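Local structure of transcription anti-terminator antagonist UpxZ (Bacteroides uniformis ATCC 8492, 4EPZ) at residues 16-20 / 68-73; 45-49 / 83-87; 88-92 / 114-120. The protein probably antagonises transcription anti-termination factors, and so helps to regulate capsular polysaccharide synthesis. One frame throughout, in Å; residues are numbered along the deposited sequence. Where two conformers were deposited one is given.

Contact 1. Residues 16-20 / 68-73; sequences AHELM and MGYNAT
Met20, a selenomethionine, lies along Ala72 and ends against Met68, and its course links helices 5-20 and 56-72 from Ala72 to Met68. CB of Met20 stands back from the facing helix, and contact begins one atom further out. With CG placed beside its own backbone N (chi1 -73°), the chain leads across the gap, bringing Met20 CG to 3.7 Å from Ala72 CB. The selenium passes over the same residue, Met20 SE being 3.9 Å from Ala72 CA. A bend at chi3 (-71°) then turns the methyl group back between the helices, where Met20 CE meets Met68 CE at 3.7 Å. Met68, also a selenomethionine and also bent at its last torsion, crosses Met20 at about a right angle, and the two touch through their methyl carbons.

Next to the selenomethionine pair the backbones draw near. Ala16 CB rests 3.8 Å from Gly69 N and is also in contact with Met68 CB and Ala72 CB, while Ala72 CB reaches 3.6 Å from Ala16 O. These small residues let the short helical segments pack with axes 8.9 Å apart at an angle of 27°, running in broadly the same direction. Leu19 closes the far end, its CD2 lying 3.7 Å from Ala72 O, close to where helix 56-72 gives way to Thr73.

Other helices flank the apolar seam: Trp110 of helix 102-115 touches both selenomethionines, Asn38 and Val41 of helix 32-49 pack on Leu19, and Glu142 of helix 138-152 is hydrogen-bonded to His17 NE2.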
loop_
_atom_site.group_PDB
_atom_site.type_symbol
_atom_site.label_atom_id
_atom_site.label_comp_id
_atom_site.label_asym_id
_atom_site.label_seq_id
_atom_site.Cartn_x
_atom_site.Cartn_y
_atom_site.Cartn_z
ATOM N N ALA A 16 4.204 1.865 8.524
ATOM C CA ALA A 16 2.830 1.516 8.188
ATOM C C ALA A 16 2.661 -0.008 8.259
ATOM O O ALA A 16 1.670 -0.494 8.798
ATOM C CB ALA A 16 2.459 2.044 6.797
ATOM N N HIS A 17 3.655 -0.756 7.756
ATOM C CA HIS A 17 3.628 -2.215 7.832
ATOM C C HIS A 17 3.577 -2.692 9.291
ATOM O O HIS A 17 2.765 -3.546 9.623
ATOM C CB HIS A 17 4.859 -2.817 7.143
ATOM C CG HIS A 17 4.841 -4.306 7.153
ATOM N ND1 HIS A 17 5.548 -5.021 8.094
ATOM C CD2 HIS A 17 4.152 -5.171 6.368
ATOM C CE1 HIS A 17 5.303 -6.297 7.832
ATOM N NE2 HIS A 17 4.489 -6.438 6.793
ATOM N N GLU A 18 4.442 -2.119 10.132
ATOM C CA GLU A 18 4.566 -2.411 11.570
ATOM C C GLU A 18 3.214 -2.227 12.256
ATOM O O GLU A 18 2.766 -3.091 13.016
ATOM C CB GLU A 18 5.621 -1.481 12.210
ATOM C CG GLU A 18 5.839 -1.711 13.703
ATOM C CD GLU A 18 6.766 -0.760 14.445
ATOM O OE1 GLU A 18 7.253 0.220 13.835
ATOM O OE2 GLU A 18 6.987 -0.991 15.655
ATOM N N LEU A 19 2.566 -1.098 11.958
ATOM C CA LEU A 19 1.287 -0.740 12.538
ATOM C C LEU A 19 0.202 -1.737 12.120
ATOM O O LEU A 19 -0.563 -2.189 12.973
ATOM C CB LEU A 19 0.930 0.703 12.125
ATOM C CG LEU A 19 -0.360 1.333 12.652
ATOM C CD1 LEU A 19 -0.547 1.131 14.188
ATOM C CD2 LEU A 19 -0.393 2.803 12.306
HETATM N N MSE A 20 0.167 -2.126 10.839
HETATM C CA MSE A 20 -0.871 -3.033 10.327
HETATM C C MSE A 20 -0.701 -4.477 10.816
HETATM O O MSE A 20 -1.697 -5.175 10.977
HETATM C CB MSE A 20 -0.914 -2.977 8.799
HETATM C CG MSE A 20 -1.528 -1.683 8.352
HETATM SE SE MSE A 20 -1.896 -1.524 6.473
HETATM C CE MSE A 20 -0.044 -1.389 5.823
HETATM N N MSE A 68 0.006 3.000 1.815
HETATM C CA MSE A 68 0.170 2.168 3.011
HETATM C C MSE A 68 -0.081 2.983 4.301
HETATM O O MSE A 68 -0.818 2.517 5.181
HETATM C CB MSE A 68 1.564 1.535 3.043
HETATM C CG MSE A 68 1.725 0.495 1.962
HETATM SE SE MSE A 68 3.421 -0.411 2.132
HETATM C CE MSE A 68 3.131 -1.308 3.837
ATOM N N GLY A 69 0.487 4.196 4.362
ATOM C CA GLY A 69 0.384 5.099 5.505
ATOM C C GLY A 69 -1.052 5.464 5.811
ATOM O O GLY A 69 -1.528 5.258 6.932
ATOM N N TYR A 70 -1.770 5.974 4.791
ATOM C CA TYR A 70 -3.172 6.363 4.983
ATOM C C TYR A 70 -4.082 5.136 5.239
ATOM O O TYR A 70 -5.093 5.269 5.934
ATOM C CB TYR A 70 -3.685 7.207 3.814
ATOM C CG TYR A 70 -3.152 8.630 3.798
ATOM C CD1 TYR A 70 -3.309 9.470 4.898
ATOM C CD2 TYR A 70 -2.521 9.146 2.670
ATOM C CE1 TYR A 70 -2.802 10.777 4.897
ATOM C CE2 TYR A 70 -2.025 10.456 2.650
ATOM C CZ TYR A 70 -2.173 11.265 3.763
ATOM O OH TYR A 70 -1.689 12.547 3.738
ATOM N N ASN A 71 -3.706 3.938 4.763
ATOM C CA ASN A 71 -4.505 2.761 5.097
ATOM C C ASN A 71 -4.189 2.266 6.490
ATOM O O ASN A 71 -5.079 1.732 7.139
ATOM C CB ASN A 71 -4.303 1.619 4.107
ATOM C CG ASN A 71 -5.261 1.752 2.954
ATOM O OD1 ASN A 71 -6.486 1.548 3.099
ATOM N ND2 ASN A 71 -4.765 2.284 1.850
ATOM N N ALA A 72 -2.932 2.413 6.943
ATOM C CA ALA A 72 -2.498 1.920 8.260
ATOM C C ALA A 72 -3.086 2.736 9.425
ATOM O O ALA A 72 -3.502 2.159 10.434
ATOM C CB ALA A 72 -0.981 1.937 8.359
ATOM N N THR A 73 -3.048 4.064 9.321
ATOM C CA THR A 73 -3.476 4.922 10.440
ATOM C C THR A 73 -4.995 4.897 10.632
ATOM O O THR A 73 -5.741 4.961 9.650
ATOM C CB THR A 73 -2.941 6.369 10.298
ATOM O OG1 THR A 73 -3.286 7.083 11.501
ATOM C CG2 THR A 73 -3.495 7.114 9.054
#

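Contact 2. Residues 45-49 / 83-87; sequences SDSLF and KKQVI
Lys83 lays its side chain over one face of the Phe49 ring, a CH-pi arrangement that bridges two helices of this all-helical fold, 32-49 and 80-92. The axes of the short helical segments come no closer than 12.3 Å and are inclined at 49°, too far for their backbones to meet, and long side chains span the distance. Phe49 does so with its CG anti to the backbone N (chi1 -179°), which carries the ring across to Lys83, Val86 and Ile87.

On the covered face, Lys83 CG is displaced toward the rim, at 4.0 Å from the centroid of the Phe49 ring, and Lys83 CB approaches Phe49 CE1 to 3.6 Å. Ile87 addresses the ring differently: its CG1 lies at the edge near the ring plane, 4.0 Å from Phe49 CE1. Val86 adds an oblique contact, with CG1 3.9 Å from Phe49 CZ. The phenyl group is thus wedged among three residues, Lys83 and, one turn on, Val86 and Ile87.

Beyond CG, the extended aliphatic chain of Lys83 runs back toward helix 32-49 and meets the Asp46 side chain at about a right angle, forming a salt bridge. Any cation-pi attraction from the ammonium to Phe49 is weak at best. Tyr70 of helix 56-72 packs against both Phe49 and Lys83 and hydrogen-bonds through OH to Asp46 OD1. That oxygen therefore has two partners: Lys83 NZ, 3.0 Å from Asp46 OD1, comes to it from above the carboxylate plane, 45° out of it.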
loop_
_atom_site.group_PDB
_atom_site.type_symbol
_atom_site.label_atom_id
_atom_site.label_comp_id
_atom_site.label_asym_id
_atom_site.label_seq_id
_atom_site.Cartn_x
_atom_site.Cartn_y
_atom_site.Cartn_z
ATOM N N SER A 45 2.672 10.607 6.665
ATOM C CA SER A 45 1.914 10.538 5.411
ATOM C C SER A 45 1.551 11.952 4.954
ATOM O O SER A 45 1.830 12.302 3.806
ATOM C CB SER A 45 0.664 9.679 5.585
ATOM O OG SER A 45 1.024 8.360 5.960
ATOM N N ASP A 46 1.025 12.787 5.874
ATOM C CA ASP A 46 0.669 14.167 5.552
ATOM C C ASP A 46 1.890 14.957 5.084
ATOM O O ASP A 46 1.789 15.688 4.102
ATOM C CB ASP A 46 -0.006 14.847 6.747
ATOM C CG ASP A 46 -1.466 14.456 6.922
ATOM O OD1 ASP A 46 -2.060 13.895 5.954
ATOM O OD2 ASP A 46 -2.031 14.750 7.999
ATOM N N SER A 47 3.054 14.789 5.741
ATOM C CA SER A 47 4.258 15.519 5.359
ATOM C C SER A 47 4.727 15.135 3.937
ATOM O O SER A 47 5.129 16.003 3.163
ATOM C CB SER A 47 5.370 15.272 6.375
ATOM O OG SER A 47 6.562 15.938 5.998
ATOM N N LEU A 48 4.664 13.845 3.591
ATOM C CA LEU A 48 5.122 13.360 2.298
ATOM C C LEU A 48 4.126 13.570 1.149
ATOM O O LEU A 48 4.515 13.580 -0.018
ATOM C CB LEU A 48 5.431 11.865 2.420
ATOM C CG LEU A 48 6.808 11.499 3.003
ATOM C CD1 LEU A 48 6.920 9.990 3.228
ATOM C CD2 LEU A 48 7.968 11.922 2.050
ATOM N N PHE A 49 2.839 13.732 1.484
ATOM C CA PHE A 49 1.769 13.842 0.491
ATOM C C PHE A 49 2.001 14.926 -0.593
ATOM O O PHE A 49 1.728 14.644 -1.761
ATOM C CB PHE A 49 0.439 14.098 1.199
ATOM C CG PHE A 49 -0.718 14.200 0.226
ATOM C CD1 PHE A 49 -1.199 13.069 -0.428
ATOM C CD2 PHE A 49 -1.320 15.430 -0.035
ATOM C CE1 PHE A 49 -2.283 13.164 -1.316
ATOM C CE2 PHE A 49 -2.411 15.528 -0.917
ATOM C CZ PHE A 49 -2.864 14.400 -1.572
ATOM N N LYS A 83 -7.494 12.213 -0.632
ATOM C CA LYS A 83 -6.032 12.083 -0.790
ATOM C C LYS A 83 -5.640 10.698 -1.366
ATOM O O LYS A 83 -4.727 10.620 -2.196
ATOM C CB LYS A 83 -5.291 12.329 0.536
ATOM C CG LYS A 83 -5.389 13.763 1.065
ATOM C CD LYS A 83 -4.552 13.837 2.361
ATOM C CE LYS A 83 -4.651 15.162 3.064
ATOM N NZ LYS A 83 -4.391 14.994 4.516
ATOM N N LYS A 84 -6.339 9.613 -0.969
ATOM C CA LYS A 84 -6.020 8.293 -1.510
ATOM C C LYS A 84 -6.268 8.252 -3.017
ATOM O O LYS A 84 -5.468 7.677 -3.745
ATOM C CB LYS A 84 -6.788 7.183 -0.799
ATOM C CG LYS A 84 -6.215 6.963 0.591
ATOM C CD LYS A 84 -6.557 5.602 1.146
ATOM C CE LYS A 84 -8.000 5.476 1.535
ATOM N NZ LYS A 84 -8.281 4.126 2.120
ATOM N N GLN A 85 -7.307 8.943 -3.501
ATOM C CA GLN A 85 -7.580 8.967 -4.940
ATOM C C GLN A 85 -6.514 9.750 -5.669
ATOM O O GLN A 85 -6.115 9.345 -6.758
ATOM C CB GLN A 85 -8.972 9.508 -5.243
ATOM C CG GLN A 85 -10.030 8.530 -4.669
ATOM C CD GLN A 85 -11.269 8.663 -5.473
ATOM O OE1 GLN A 85 -11.799 9.758 -5.625
ATOM N NE2 GLN A 85 -11.689 7.588 -6.094
ATOM N N VAL A 86 -6.002 10.860 -5.068
ATOM C CA VAL A 86 -4.862 11.570 -5.687
ATOM C C VAL A 86 -3.668 10.591 -5.864
ATOM O O VAL A 86 -3.016 10.570 -6.910
ATOM C CB VAL A 86 -4.470 12.820 -4.839
ATOM C CG1 VAL A 86 -3.189 13.484 -5.384
ATOM C CG2 VAL A 86 -5.641 13.817 -4.766
ATOM N N ILE A 87 -3.375 9.786 -4.834
ATOM C CA ILE A 87 -2.270 8.832 -4.849
ATOM C C ILE A 87 -2.513 7.755 -5.882
ATOM O O ILE A 87 -1.597 7.416 -6.670
ATOM C CB ILE A 87 -2.085 8.239 -3.426
ATOM C CG1 ILE A 87 -1.660 9.351 -2.458
ATOM C CG2 ILE A 87 -1.022 7.140 -3.471
ATOM C CD1 ILE A 87 -2.047 8.988 -0.992
#

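Contact 3. Residues 88-92 / 114-120; sequences LDRIY and ETYDEEL
Tyr92 reaches across from the last turn of helix 80-92 to Asp117, and its hydroxyl is the tight point of the contact. Tyr92 OH donates to Asp117 OD2 over just 2.6 Å, using the anti lone pair of that oxygen. Ring and carboxylate come from opposite directions and are nearly coplanar, 23° apart, so the acid meets the phenol at its edge. Two apolar groups crowd the same hydroxyl: Leu120 CD1 at 3.6 Å from Tyr92 OH and Thr115 CG2 at 3.7 Å from it. One turn back, the buried Leu88 is packed as closely, crossing Glu114 at about a right angle with Leu88 CD1 3.6 Å from Glu114 CB.

The other carboxylate oxygen is held too. Asp117 is the N-cap of helix 118-129, and its OD1 accepts from Glu119 N at 3.0 Å, a capping bond that arrives from above the carboxylate plane and helps fix the group as it receives the tyrosine. Its own backbone N, in turn, gives a 3.0 Å bond from Asp117 N to Thr115 OG1, forming an ST turn in the link between two helices; Thr115 OG1 is also hydrogen-bonded to Gly111 O. Tyr116, with positive phi (54°), makes the change of direction.

The fit is looser where Leu88 CD1 approaches Thr115 CG2, at 4.1 Å, and Tyr92 itself is exposed to solvent.

Leu120 packs on Leu108 and Tyr112 of helix 102-115, and Ile91 on Leu107 of that helix and on Cys63 and Leu67 of helix 56-72, so helix 80-92 packs against helix 56-72 as well as against the 102-115/118-129 pair.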
loop_
_atom_site.group_PDB
_atom_site.type_symbol
_atom_site.label_atom_id
_atom_site.label_comp_id
_atom_site.label_asym_id
_atom_site.label_seq_id
_atom_site.Cartn_x
_atom_site.Cartn_y
_atom_site.Cartn_z
ATOM N N LEU A 88 -3.730 7.204 -5.914
ATOM C CA LEU A 88 -4.062 6.202 -6.919
ATOM C C LEU A 88 -3.851 6.734 -8.343
ATOM O O LEU A 88 -3.283 6.030 -9.188
ATOM C CB LEU A 88 -5.505 5.734 -6.753
ATOM C CG LEU A 88 -5.733 4.840 -5.565
ATOM C CD1 LEU A 88 -7.225 4.812 -5.216
ATOM C CD2 LEU A 88 -5.169 3.406 -5.783
ATOM N N ASP A 89 -4.247 7.983 -8.583
ATOM C CA ASP A 89 -4.068 8.592 -9.912
ATOM C C ASP A 89 -2.576 8.685 -10.255
ATOM O O ASP A 89 -2.165 8.331 -11.374
ATOM C CB ASP A 89 -4.730 9.981 -9.930
ATOM C CG ASP A 89 -4.710 10.604 -11.289
ATOM O OD1 ASP A 89 -5.388 10.071 -12.190
ATOM O OD2 ASP A 89 -4.058 11.656 -11.441
ATOM N N ARG A 90 -1.756 9.059 -9.269
ATOM C CA ARG A 90 -0.300 9.101 -9.483
ATOM C C ARG A 90 0.249 7.701 -9.804
ATOM O O ARG A 90 1.163 7.565 -10.640
ATOM C CB ARG A 90 0.391 9.694 -8.252
ATOM C CG ARG A 90 0.146 11.213 -8.116
ATOM C CD ARG A 90 0.542 11.683 -6.720
ATOM N NE ARG A 90 1.950 11.405 -6.425
ATOM C CZ ARG A 90 2.551 11.706 -5.278
ATOM N NH1 ARG A 90 1.883 12.323 -4.312
ATOM N NH2 ARG A 90 3.825 11.403 -5.094
ATOM N N ILE A 91 -0.307 6.648 -9.149
ATOM C CA ILE A 91 0.157 5.277 -9.412
ATOM C C ILE A 91 -0.251 4.831 -10.822
ATOM O O ILE A 91 0.575 4.253 -11.531
ATOM C CB ILE A 91 -0.381 4.328 -8.323
ATOM C CG1 ILE A 91 0.266 4.655 -6.947
ATOM C CG2 ILE A 91 -0.177 2.876 -8.724
ATOM C CD1 ILE A 91 -0.499 3.983 -5.771
ATOM N N TYR A 92 -1.511 5.076 -11.238
ATOM C CA TYR A 92 -1.937 4.690 -12.584
ATOM C C TYR A 92 -1.069 5.384 -13.658
ATOM O O TYR A 92 -0.779 4.770 -14.675
ATOM C CB TYR A 92 -3.406 5.049 -12.806
ATOM C CG TYR A 92 -4.390 3.999 -12.332
ATOM C CD1 TYR A 92 -4.604 2.832 -13.066
ATOM C CD2 TYR A 92 -5.181 4.214 -11.204
ATOM C CE1 TYR A 92 -5.551 1.888 -12.668
ATOM C CE2 TYR A 92 -6.129 3.278 -10.797
ATOM C CZ TYR A 92 -6.295 2.107 -11.521
ATOM O OH TYR A 92 -7.263 1.224 -11.139
ATOM N N GLU A 114 -7.980 -0.648 -3.231
ATOM C CA GLU A 114 -8.689 0.639 -3.224
ATOM C C GLU A 114 -9.694 0.779 -4.345
ATOM O O GLU A 114 -10.614 1.587 -4.230
ATOM C CB GLU A 114 -7.698 1.793 -3.363
ATOM C CG GLU A 114 -6.858 2.009 -2.112
ATOM C CD GLU A 114 -7.575 2.615 -0.921
ATOM O OE1 GLU A 114 -8.645 3.239 -1.106
ATOM O OE2 GLU A 114 -7.082 2.429 0.212
ATOM N N THR A 115 -9.525 0.029 -5.422
ATOM C CA THR A 115 -10.334 0.186 -6.630
ATOM C C THR A 115 -11.173 -1.005 -7.013
ATOM O O THR A 115 -12.188 -0.828 -7.729
ATOM C CB THR A 115 -9.377 0.443 -7.825
ATOM O OG1 THR A 115 -8.476 -0.679 -7.970
ATOM C CG2 THR A 115 -8.542 1.737 -7.656
ATOM N N TYR A 116 -10.701 -2.230 -6.647
ATOM C CA TYR A 116 -11.215 -3.499 -7.115
ATOM C C TYR A 116 -11.198 -3.494 -8.656
ATOM O O TYR A 116 -12.110 -4.020 -9.302
ATOM C CB TYR A 116 -12.580 -3.863 -6.508
ATOM C CG TYR A 116 -12.347 -4.416 -5.129
ATOM C CD1 TYR A 116 -11.891 -5.720 -4.954
ATOM C CD2 TYR A 116 -12.414 -3.596 -4.009
ATOM C CE1 TYR A 116 -11.527 -6.198 -3.707
ATOM C CE2 TYR A 116 -12.097 -4.084 -2.742
ATOM C CZ TYR A 116 -11.622 -5.375 -2.605
ATOM O OH TYR A 116 -11.322 -5.893 -1.370
ATOM N N ASP A 117 -10.146 -2.869 -9.244
ATOM C CA ASP A 117 -9.906 -2.868 -10.693
ATOM C C ASP A 117 -9.357 -4.260 -11.035
ATOM O O ASP A 117 -8.216 -4.577 -10.683
ATOM C CB ASP A 117 -8.930 -1.753 -11.058
ATOM C CG ASP A 117 -8.494 -1.671 -12.506
ATOM O OD1 ASP A 117 -8.929 -2.529 -13.316
ATOM O OD2 ASP A 117 -7.810 -0.707 -12.850
ATOM N N GLU A 118 -10.152 -5.077 -11.756
ATOM C CA GLU A 118 -9.759 -6.452 -12.073
ATOM C C GLU A 118 -8.471 -6.509 -12.934
ATOM O O GLU A 118 -7.746 -7.503 -12.872
ATOM C CB GLU A 118 -10.918 -7.210 -12.732
ATOM C CG GLU A 118 -12.066 -7.482 -11.759
ATOM C CD GLU A 118 -11.803 -8.293 -10.493
ATOM O OE1 GLU A 118 -10.721 -8.916 -10.369
ATOM O OE2 GLU A 118 -12.694 -8.300 -9.612
ATOM N N GLU A 119 -8.135 -5.435 -13.664
ATOM C CA GLU A 119 -6.896 -5.427 -14.449
ATOM C C GLU A 119 -5.680 -5.403 -13.525
ATOM O O GLU A 119 -4.635 -5.967 -13.869
ATOM C CB GLU A 119 -6.836 -4.228 -15.404
ATOM C CG GLU A 119 -7.914 -4.247 -16.473
ATOM C CD GLU A 119 -7.881 -3.102 -17.476
ATOM O OE1 GLU A 119 -7.284 -2.042 -17.173
ATOM O OE2 GLU A 119 -8.484 -3.258 -18.560
ATOM N N LEU A 120 -5.802 -4.729 -12.348
ATOM C CA LEU A 120 -4.682 -4.699 -11.404
ATOM C C LEU A 120 -4.483 -6.098 -10.775
ATOM O O LEU A 120 -3.341 -6.565 -10.745
ATOM C CB LEU A 120 -4.873 -3.626 -10.328
ATOM C CG LEU A 120 -4.943 -2.173 -10.820
ATOM C CD1 LEU A 120 -5.080 -1.229 -9.609
ATOM C CD2 LEU A 120 -3.731 -1.773 -11.664
#

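From the N terminus, contact 1 brings helix 56-72 back to helix 5-20, closing a loop that contains helix 32-49. Contact 2 opens within that loop, on helix 32-49, and closes beyond it on helix 80-92, so contacts 1 and 2 cross, and the touch of Tyr70 OH on Asp46 OD1 joins the two helix pairs. Contact 3 follows in series: it starts just after residue 87, on the same helix 80-92, and ties it to the turn joining helices 102-115 and 118-129. The three meet at Glu114, whose OE2 is hydrogen-bonded to Asn71 ND2 and salt-bridged to Lys84 NZ. A bound calcium ion lies about 4 Å from the Glu114 side chain.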